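Local coordinates for putative endonuclease/exonuclease/phosphatase family protein (Bacteroides vulgatus ATCC 8482, PDB 3G6S) that probably hydrolyses phosphoester bonds, as nucleases and phosphatases of the DNase I-like family do, although its own substrate is not established, at residues W6-N10 with V168-D172; Y182-T186 with D224-V228; Y207-A213 with L247-N252. The contacts are given in a common frame with arbitrary orientation. Residue numbers count along the deposited sequence, not the author numbering.

Interaction 1 of 3, residues W6-N10 with V168-D172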
loop_
_atom_site.group_PDB
_atom_site.type_symbol
_atom_site.label_atom_id
_atom_site.label_comp_id
_atom_site.label_asym_id
_atom_site.label_seq_id
_atom_site.Cartn_x
_atom_site.Cartn_y
_atom_site.Cartn_z
ATOM N N TRP A 6 7.510 7.661 -1.214
ATOM C CA TRP A 6 6.558 6.638 -0.825
ATOM C C TRP A 6 6.139 5.777 -2.013
ATOM O O TRP A 6 6.250 6.202 -3.165
ATOM C CB TRP A 6 5.335 7.336 -0.242
ATOM C CG TRP A 6 4.723 6.660 0.946
ATOM C CD1 TRP A 6 3.947 5.533 0.955
ATOM C CD2 TRP A 6 4.785 7.116 2.297
ATOM N NE1 TRP A 6 3.522 5.259 2.234
ATOM C CE2 TRP A 6 4.037 6.208 3.083
ATOM C CE3 TRP A 6 5.421 8.191 2.929
ATOM C CZ2 TRP A 6 3.883 6.361 4.464
ATOM C CZ3 TRP A 6 5.270 8.345 4.299
ATOM C CH2 TRP A 6 4.516 7.423 5.054
ATOM N N ALA A 7 5.651 4.570 -1.735
ATOM C CA ALA A 7 5.197 3.685 -2.804
ATOM C C ALA A 7 4.239 2.597 -2.334
ATOM O O ALA A 7 4.412 2.019 -1.262
ATOM C CB ALA A 7 6.397 3.048 -3.500
ATOM N N THR A 8 3.216 2.336 -3.142
ATOM C CA THR A 8 2.252 1.282 -2.853
ATOM C C THR A 8 2.404 0.275 -3.986
ATOM O O THR A 8 2.456 0.659 -5.159
ATOM C CB THR A 8 0.792 1.804 -2.814
ATOM O OG1 THR A 8 -0.096 0.708 -2.549
ATOM C CG2 THR A 8 0.400 2.452 -4.144
ATOM N N PHE A 9 2.472 -1.009 -3.647
ATOM C CA PHE A 9 2.664 -2.022 -4.668
ATOM C C PHE A 9 2.134 -3.415 -4.324
ATOM O O PHE A 9 2.482 -3.999 -3.296
ATOM C CB PHE A 9 4.158 -2.090 -4.988
ATOM C CG PHE A 9 4.504 -3.042 -6.084
ATOM C CD1 PHE A 9 3.718 -3.115 -7.228
ATOM C CD2 PHE A 9 5.639 -3.839 -5.992
ATOM C CE1 PHE A 9 4.053 -3.975 -8.273
ATOM C CE2 PHE A 9 5.990 -4.707 -7.030
ATOM C CZ PHE A 9 5.198 -4.776 -8.175
ATOM N N ASN A 10 1.273 -3.935 -5.193
ATOM C CA ASN A 10 0.700 -5.273 -5.032
ATOM C C ASN A 10 1.683 -6.177 -5.781
ATOM O O ASN A 10 1.875 -6.026 -6.985
ATOM C CB ASN A 10 -0.687 -5.346 -5.696
ATOM C CG ASN A 10 -1.396 -6.682 -5.443
ATOM O OD1 ASN A 10 -0.769 -7.745 -5.406
ATOM N ND2 ASN A 10 -2.713 -6.629 -5.299
ATOM N N VAL A 168 -0.139 8.882 5.699
ATOM C CA VAL A 168 -0.253 8.465 4.318
ATOM C C VAL A 168 -0.813 7.058 4.276
ATOM O O VAL A 168 -0.331 6.151 4.965
ATOM C CB VAL A 168 1.109 8.500 3.614
ATOM C CG1 VAL A 168 0.944 8.129 2.154
ATOM C CG2 VAL A 168 1.716 9.891 3.760
ATOM N N VAL A 169 -1.857 6.899 3.477
ATOM C CA VAL A 169 -2.516 5.625 3.308
ATOM C C VAL A 169 -2.264 5.109 1.907
ATOM O O VAL A 169 -2.475 5.819 0.923
ATOM C CB VAL A 169 -4.036 5.749 3.491
ATOM C CG1 VAL A 169 -4.702 4.407 3.183
ATOM C CG2 VAL A 169 -4.347 6.222 4.905
ATOM N N THR A 170 -1.812 3.869 1.830
ATOM C CA THR A 170 -1.550 3.220 0.562
ATOM C C THR A 170 -2.265 1.885 0.545
ATOM O O THR A 170 -2.686 1.374 1.589
ATOM C CB THR A 170 -0.038 2.946 0.351
ATOM O OG1 THR A 170 0.467 2.143 1.428
ATOM C CG2 THR A 170 0.732 4.240 0.267
ATOM N N GLY A 171 -2.392 1.321 -0.651
ATOM C CA GLY A 171 -3.021 0.025 -0.769
ATOM C C GLY A 171 -3.760 -0.223 -2.057
ATOM O O GLY A 171 -3.828 0.633 -2.940
ATOM N N ASP A 172 -4.302 -1.430 -2.154
ATOM C CA ASP A 172 -5.078 -1.844 -3.299
ATOM C C ASP A 172 -6.517 -1.766 -2.828
ATOM O O ASP A 172 -6.910 -2.447 -1.880
ATOM C CB ASP A 172 -4.752 -3.282 -3.673
ATOM C CG ASP A 172 -5.368 -3.688 -4.987
ATOM O OD1 ASP A 172 -6.549 -3.341 -5.228
ATOM O OD2 ASP A 172 -4.670 -4.359 -5.776
HETATM O O HOH W 1 1.487 3.453 3.409
#
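Trp6 starts the contact between two strands that belong to different sheets. Its side chain reaches across the interface, and Val168 CB lies over one face of the six-membered ring, 3.8 Å from its centroid, in a CH-pi contact. The other end of the indole meets Thr170, with Trp6 CD1 3.5 Å from Thr170 CG2. A water then joins the same two residues. It accepts from Trp6 NE1 at 3.0 Å and donates to Thr170 OG1 at 2.6 Å; Thr170 OG1 also bonds Asn136. Thr8 comes next and marks the tightest point. Its CB is 3.5 Å from Thr170 CB, and the two CA atoms are only 5.5 Å apart. The short side chains of Thr8 and Thr170 face each other and let the backbones come this near. Asn10 ends the row. Asn10 ND2 donates to Asp172 OD2 at 3.0 Å and also to Glu46, while Asn10 OD1 accepts from the backbone of Arg12. Asp172 OD1 is held by Asn174 N. Asp172 belongs to a Gly-Asp-Phe-Asn sequence that lies at the active site in relatives. The strands run nearly parallel, at 20°, with axes 6.2 Å apart at their closest, as layers of the DNase I-like sandwich. Strand 2-10 is flanked by strands 41-45 and 254-260, and strand 167-172 by strands 131-138 and 224-228.

Interaction 2 of 3, residues Y182-T186 with D224-V228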
loop_
_atom_site.group_PDB
_atom_site.type_symbol
_atom_site.label_atom_id
_atom_site.label_comp_id
_atom_site.label_asym_id
_atom_site.label_seq_id
_atom_site.Cartn_x
_atom_site.Cartn_y
_atom_site.Cartn_z
ATOM N N TYR A 182 -14.049 5.204 -2.925
ATOM C CA TYR A 182 -13.094 6.250 -3.229
ATOM C C TYR A 182 -13.665 7.584 -2.796
ATOM O O TYR A 182 -12.937 8.471 -2.345
ATOM C CB TYR A 182 -12.794 6.286 -4.722
ATOM C CG TYR A 182 -11.915 7.438 -5.136
ATOM C CD1 TYR A 182 -12.455 8.711 -5.367
ATOM C CD2 TYR A 182 -10.554 7.253 -5.347
ATOM C CE1 TYR A 182 -11.659 9.760 -5.809
ATOM C CE2 TYR A 182 -9.751 8.297 -5.786
ATOM C CZ TYR A 182 -10.305 9.538 -6.020
ATOM O OH TYR A 182 -9.501 10.538 -6.509
ATOM N N GLU A 183 -14.976 7.725 -2.934
ATOM C CA GLU A 183 -15.637 8.966 -2.574
ATOM C C GLU A 183 -15.764 9.147 -1.058
ATOM O O GLU A 183 -15.729 10.273 -0.569
ATOM C CB GLU A 183 -17.010 9.016 -3.242
ATOM C CG GLU A 183 -17.632 10.392 -3.278
ATOM C CD GLU A 183 -18.979 10.421 -2.591
ATOM O OE1 GLU A 183 -19.653 11.473 -2.628
ATOM O OE2 GLU A 183 -19.364 9.383 -2.008
ATOM N N THR A 184 -15.891 8.051 -0.312
ATOM C CA THR A 184 -16.020 8.164 1.140
ATOM C C THR A 184 -14.726 8.649 1.809
ATOM O O THR A 184 -14.781 9.352 2.814
ATOM C CB THR A 184 -16.455 6.830 1.813
ATOM O OG1 THR A 184 -15.308 6.009 2.056
ATOM C CG2 THR A 184 -17.437 6.076 0.931
ATOM N N ILE A 185 -13.563 8.280 1.273
ATOM C CA ILE A 185 -12.313 8.745 1.877
ATOM C C ILE A 185 -11.844 10.051 1.264
ATOM O O ILE A 185 -10.965 10.719 1.802
ATOM C CB ILE A 185 -11.170 7.726 1.745
ATOM C CG1 ILE A 185 -11.248 7.014 0.406
ATOM C CG2 ILE A 185 -11.206 6.759 2.901
ATOM C CD1 ILE A 185 -10.289 5.851 0.296
ATOM N N THR A 186 -12.441 10.408 0.135
ATOM C CA THR A 186 -12.100 11.628 -0.575
ATOM C C THR A 186 -13.011 12.783 -0.154
ATOM O O THR A 186 -12.591 13.940 -0.163
ATOM C CB THR A 186 -12.218 11.395 -2.102
ATOM O OG1 THR A 186 -11.144 10.554 -2.530
ATOM C CG2 THR A 186 -12.161 12.699 -2.879
ATOM N N ASP A 224 -5.146 1.110 -7.519
ATOM C CA ASP A 224 -4.208 1.288 -6.416
ATOM C C ASP A 224 -4.044 2.774 -6.161
ATOM O O ASP A 224 -3.892 3.546 -7.095
ATOM C CB ASP A 224 -2.871 0.621 -6.758
ATOM C CG ASP A 224 -3.009 -0.901 -6.923
ATOM O OD1 ASP A 224 -3.096 -1.385 -8.074
ATOM O OD2 ASP A 224 -3.055 -1.615 -5.892
ATOM N N PHE A 225 -4.079 3.187 -4.900
ATOM C CA PHE A 225 -3.965 4.611 -4.601
ATOM C C PHE A 225 -3.066 4.969 -3.430
ATOM O O PHE A 225 -2.757 4.142 -2.567
ATOM C CB PHE A 225 -5.348 5.209 -4.300
ATOM C CG PHE A 225 -6.368 4.968 -5.368
ATOM C CD1 PHE A 225 -6.677 5.964 -6.295
ATOM C CD2 PHE A 225 -7.034 3.742 -5.439
ATOM C CE1 PHE A 225 -7.639 5.747 -7.284
ATOM C CE2 PHE A 225 -7.996 3.505 -6.418
ATOM C CZ PHE A 225 -8.305 4.508 -7.346
ATOM N N ILE A 226 -2.660 6.232 -3.426
ATOM C CA ILE A 226 -1.867 6.797 -2.356
ATOM C C ILE A 226 -2.652 8.015 -1.862
ATOM O O ILE A 226 -2.854 8.984 -2.604
ATOM C CB ILE A 226 -0.474 7.255 -2.833
ATOM C CG1 ILE A 226 0.331 6.045 -3.298
ATOM C CG2 ILE A 226 0.262 7.966 -1.691
ATOM C CD1 ILE A 226 1.756 6.372 -3.758
ATOM N N PHE A 227 -3.119 7.962 -0.620
ATOM C CA PHE A 227 -3.879 9.078 -0.063
ATOM C C PHE A 227 -3.062 9.781 1.006
ATOM O O PHE A 227 -2.374 9.134 1.795
ATOM C CB PHE A 227 -5.192 8.572 0.539
ATOM C CG PHE A 227 -6.160 8.048 -0.480
ATOM C CD1 PHE A 227 -6.830 8.924 -1.333
ATOM C CD2 PHE A 227 -6.390 6.677 -0.597
ATOM C CE1 PHE A 227 -7.711 8.444 -2.288
ATOM C CE2 PHE A 227 -7.268 6.182 -1.546
ATOM C CZ PHE A 227 -7.935 7.071 -2.400
ATOM N N VAL A 228 -3.138 11.106 1.033
ATOM C CA VAL A 228 -2.386 11.877 2.019
ATOM C C VAL A 228 -3.190 12.991 2.674
ATOM O O VAL A 228 -4.089 13.558 2.061
ATOM C CB VAL A 228 -1.134 12.531 1.395
ATOM C CG1 VAL A 228 -0.251 11.468 0.746
ATOM C CG2 VAL A 228 -1.552 13.591 0.387
#
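Phe227 loses the most surface here, followed by Tyr182 and Ile185. Phe227 lies on strand 224-228, and its CA-to-CB bond points toward helix 180-186. Its ring directs an edge toward the face of Tyr182 in an offset edge-to-face pair, with centroids 5.9 Å apart and planes at 60°. The nearest atoms of this pair are Tyr182 CD2 and Phe227 CZ, 3.9 Å apart. Ile185, whose CA-to-CB bond points toward the strand, meets the same ring, with Ile185 CD1 3.6 Å from Phe227 CE2. Tyr182 has a second aromatic neighbour in Phe225, two residues back on the strand. Tyr182 CE2 lies 3.6 Å from Phe225 CE1, and the planes are inclined at 57°. The three rings form an aromatic cluster between helix and strand. Phe173 adds another edge-to-face partner for Phe227. Thr186 touches the border of the cluster, and Thr186 OG1 also donates to Tyr182 O at 2.8 Å, within the same segment. The helix and strand directions differ by 19°, and their axes approach to 11.0 Å. That spacing is bridged by large side chains, in one of the helix-on-sheet layers of the DNase I-like fold. No hydrogen bond crosses between the segments. The contact is therefore held by apolar and aromatic packing, while the Tyr182 hydroxyl finds its polar partner in Asp194.

Interaction 3 of 3, residues Y207-A213 with L247-N252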
loop_
_atom_site.group_PDB
_atom_site.type_symbol
_atom_site.label_atom_id
_atom_site.label_comp_id
_atom_site.label_asym_id
_atom_site.label_seq_id
_atom_site.Cartn_x
_atom_site.Cartn_y
_atom_site.Cartn_z
ATOM N N TYR A 207 -2.722 3.608 -15.399
ATOM C CA TYR A 207 -3.419 2.418 -14.918
ATOM C C TYR A 207 -2.453 1.625 -14.044
ATOM O O TYR A 207 -1.237 1.729 -14.208
ATOM C CB TYR A 207 -3.900 1.558 -16.091
ATOM C CG TYR A 207 -2.808 1.147 -17.052
ATOM C CD1 TYR A 207 -2.367 2.017 -18.050
ATOM C CD2 TYR A 207 -2.214 -0.115 -16.965
ATOM C CE1 TYR A 207 -1.366 1.637 -18.941
ATOM C CE2 TYR A 207 -1.214 -0.500 -17.851
ATOM C CZ TYR A 207 -0.797 0.383 -18.834
ATOM O OH TYR A 207 0.189 0.014 -19.713
ATOM N N THR A 208 -3.000 0.827 -13.134
ATOM C CA THR A 208 -2.191 0.054 -12.202
ATOM C C THR A 208 -2.403 -1.466 -12.267
ATOM O O THR A 208 -1.740 -2.233 -11.559
ATOM C CB THR A 208 -2.443 0.565 -10.747
ATOM O OG1 THR A 208 -1.620 -0.153 -9.816
ATOM C CG2 THR A 208 -3.888 0.368 -10.360
ATOM N N PHE A 209 -3.329 -1.912 -13.104
ATOM C CA PHE A 209 -3.568 -3.341 -13.249
ATOM C C PHE A 209 -3.620 -3.717 -14.727
ATOM O O PHE A 209 -4.356 -3.115 -15.496
ATOM C CB PHE A 209 -4.871 -3.743 -12.571
ATOM C CG PHE A 209 -5.100 -5.222 -12.552
ATOM C CD1 PHE A 209 -4.254 -6.057 -11.820
ATOM C CD2 PHE A 209 -6.141 -5.785 -13.290
ATOM C CE1 PHE A 209 -4.437 -7.438 -11.825
ATOM C CE2 PHE A 209 -6.341 -7.163 -13.310
ATOM C CZ PHE A 209 -5.488 -8.000 -12.575
ATOM N N HIS A 210 -2.840 -4.715 -15.120
ATOM C CA HIS A 210 -2.790 -5.146 -16.510
ATOM C C HIS A 210 -2.838 -6.671 -16.632
ATOM O O HIS A 210 -2.798 -7.210 -17.737
ATOM C CB HIS A 210 -1.512 -4.607 -17.153
ATOM C CG HIS A 210 -0.292 -4.804 -16.306
ATOM N ND1 HIS A 210 0.260 -6.044 -16.075
ATOM C CD2 HIS A 210 0.450 -3.921 -15.596
ATOM C CE1 HIS A 210 1.292 -5.919 -15.257
ATOM N NE2 HIS A 210 1.427 -4.642 -14.951
ATOM N N ASP A 211 -2.921 -7.351 -15.491
ATOM C CA ASP A 211 -2.980 -8.813 -15.437
ATOM C C ASP A 211 -1.816 -9.460 -16.194
ATOM O O ASP A 211 -2.016 -10.343 -17.021
ATOM C CB ASP A 211 -4.329 -9.304 -15.993
ATOM C CG ASP A 211 -4.503 -10.810 -15.875
ATOM O OD1 ASP A 211 -4.096 -11.390 -14.845
ATOM O OD2 ASP A 211 -5.070 -11.422 -16.804
ATOM N N PHE A 212 -0.599 -9.018 -15.896
ATOM C CA PHE A 212 0.597 -9.544 -16.550
ATOM C C PHE A 212 0.621 -9.197 -18.034
ATOM O O PHE A 212 0.895 -10.048 -18.880
ATOM C CB PHE A 212 0.690 -11.064 -16.371
ATOM C CG PHE A 212 1.037 -11.492 -14.973
ATOM C CD1 PHE A 212 2.237 -11.100 -14.391
ATOM C CD2 PHE A 212 0.165 -12.287 -14.237
ATOM C CE1 PHE A 212 2.570 -11.493 -13.093
ATOM C CE2 PHE A 212 0.490 -12.685 -12.937
ATOM C CZ PHE A 212 1.700 -12.285 -12.364
ATOM N N ALA A 213 0.331 -7.930 -18.329
ATOM C CA ALA A 213 0.308 -7.407 -19.694
ATOM C C ALA A 213 -0.639 -8.148 -20.633
ATOM O O ALA A 213 -0.413 -8.182 -21.838
ATOM C CB ALA A 213 1.718 -7.408 -20.272
ATOM N N LEU A 247 8.599 -8.642 -16.374
ATOM C CA LEU A 247 7.408 -8.279 -15.608
ATOM C C LEU A 247 7.641 -8.377 -14.102
ATOM O O LEU A 247 8.189 -9.368 -13.610
ATOM C CB LEU A 247 6.249 -9.190 -16.016
ATOM C CG LEU A 247 4.911 -8.546 -16.359
ATOM C CD1 LEU A 247 5.114 -7.348 -17.258
ATOM C CD2 LEU A 247 4.032 -9.577 -17.044
ATOM N N LEU A 248 7.224 -7.345 -13.373
ATOM C CA LEU A 248 7.389 -7.327 -11.919
ATOM C C LEU A 248 6.194 -7.948 -11.202
ATOM O O LEU A 248 6.343 -8.663 -10.206
ATOM C CB LEU A 248 7.568 -5.890 -11.409
ATOM C CG LEU A 248 8.962 -5.266 -11.288
ATOM C CD1 LEU A 248 9.731 -5.405 -12.588
ATOM C CD2 LEU A 248 8.806 -3.796 -10.924
ATOM N N SER A 249 5.006 -7.691 -11.729
ATOM C CA SER A 249 3.792 -8.176 -11.100
ATOM C C SER A 249 2.633 -7.941 -12.047
ATOM O O SER A 249 2.828 -7.363 -13.104
ATOM C CB SER A 249 3.597 -7.405 -9.785
ATOM O OG SER A 249 2.237 -7.227 -9.467
ATOM N N ASP A 250 1.438 -8.404 -11.693
ATOM C CA ASP A 250 0.290 -8.154 -12.552
ATOM C C ASP A 250 -0.163 -6.710 -12.320
ATOM O O ASP A 250 -0.994 -6.180 -13.056
ATOM C CB ASP A 250 -0.861 -9.129 -12.268
ATOM C CG ASP A 250 -1.163 -9.270 -10.798
ATOM O OD1 ASP A 250 -0.830 -8.344 -10.026
ATOM O OD2 ASP A 250 -1.744 -10.309 -10.410
ATOM N N HIS A 251 0.397 -6.082 -11.289
ATOM C CA HIS A 251 0.095 -4.695 -10.963
ATOM C C HIS A 251 1.291 -3.789 -11.252
ATOM O O HIS A 251 2.425 -4.254 -11.393
ATOM C CB HIS A 251 -0.246 -4.534 -9.482
ATOM C CG HIS A 251 -1.643 -4.925 -9.123
ATOM N ND1 HIS A 251 -2.038 -6.237 -8.981
ATOM C CD2 HIS A 251 -2.725 -4.170 -8.820
ATOM C CE1 HIS A 251 -3.303 -6.275 -8.600
ATOM N NE2 HIS A 251 -3.743 -5.034 -8.494
ATOM N N ASN A 252 1.019 -2.490 -11.340
ATOM C CA ASN A 252 2.057 -1.495 -11.544
ATOM C C ASN A 252 2.179 -0.706 -10.237
ATOM O O ASN A 252 1.187 -0.282 -9.664
ATOM C CB ASN A 252 1.699 -0.533 -12.679
ATOM C CG ASN A 252 2.135 -1.045 -14.050
ATOM O OD1 ASN A 252 2.982 -1.945 -14.158
ATOM N ND2 ASN A 252 1.576 -0.456 -15.105
HETATM O O HOH W 2 4.617 -4.591 -13.634
#
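The Ser-Asp-His motif, here Ser249-Asp250-His251, closes the active site in relatives of the DNase I-like fold, and this contact shows how its loop is held by segment 207-213. Within the motif, Ser249 OG accepts from His251 N at 2.8 Å, an ST turn, and also bonds the backbone of Asn10. His251 ND1 donates to Asp250 OD1 at 2.6 Å, a His-carboxylate pair that fixes the orientation of the imidazole. The backbones of the two loops meet in a single beta bridge, Phe209 with His251. Asn252 N donates to Thr208 O at 2.8 Å, and His210 N donates to Asp250 O at 3.1 Å. Asp211 N adds a weak bond to Asp250 O at 3.3 Å. Two aromatic side chains pack against the motif. Phe209 CD1 lies 3.4 Å from His251 CE1, over one face of the histidine ring. Asp250 CB sits over the Phe212 ring, 3.8 Å from its centroid, in a CH-pi contact. Leu247 CD2 abuts the edge of the same ring, 3.5 Å from Phe212 CD1. Three successive residues, Asp211 to Ala213, have left-handed backbone angles, which bend the chain around Asp250. The curve is pinned from inside by His210, whose ND1 accepts from Ala213 N at 2.9 Å. On the other side of that imidazole, His210 NE2 gives a weak hydrogen bond to Asn252 OD1 at 3.2 Å.

Overall arrangement
Interactions 1 and 2 are adjacent, with centres about 11 Å apart, and share the sheet where strands 167-172 and 224-228 are neighbours. Interaction 1 joins that sheet to the other one near the middle of the chain. Interaction 2 covers its outer face with helix 180-186. Interaction 3 lies in loops, about 15 Å from interaction 1 and 20 Å from interaction 2, centre to centre. Along the chain, interaction 1 closes first, and the segments of interactions 2 and 3 then alternate. Segments of all three contribute to one polar cluster: Asn10 and Asp172 from interaction 1, His251 from interaction 3, and Asp224 from the strand of interaction 2. This is consistent with the family's active site.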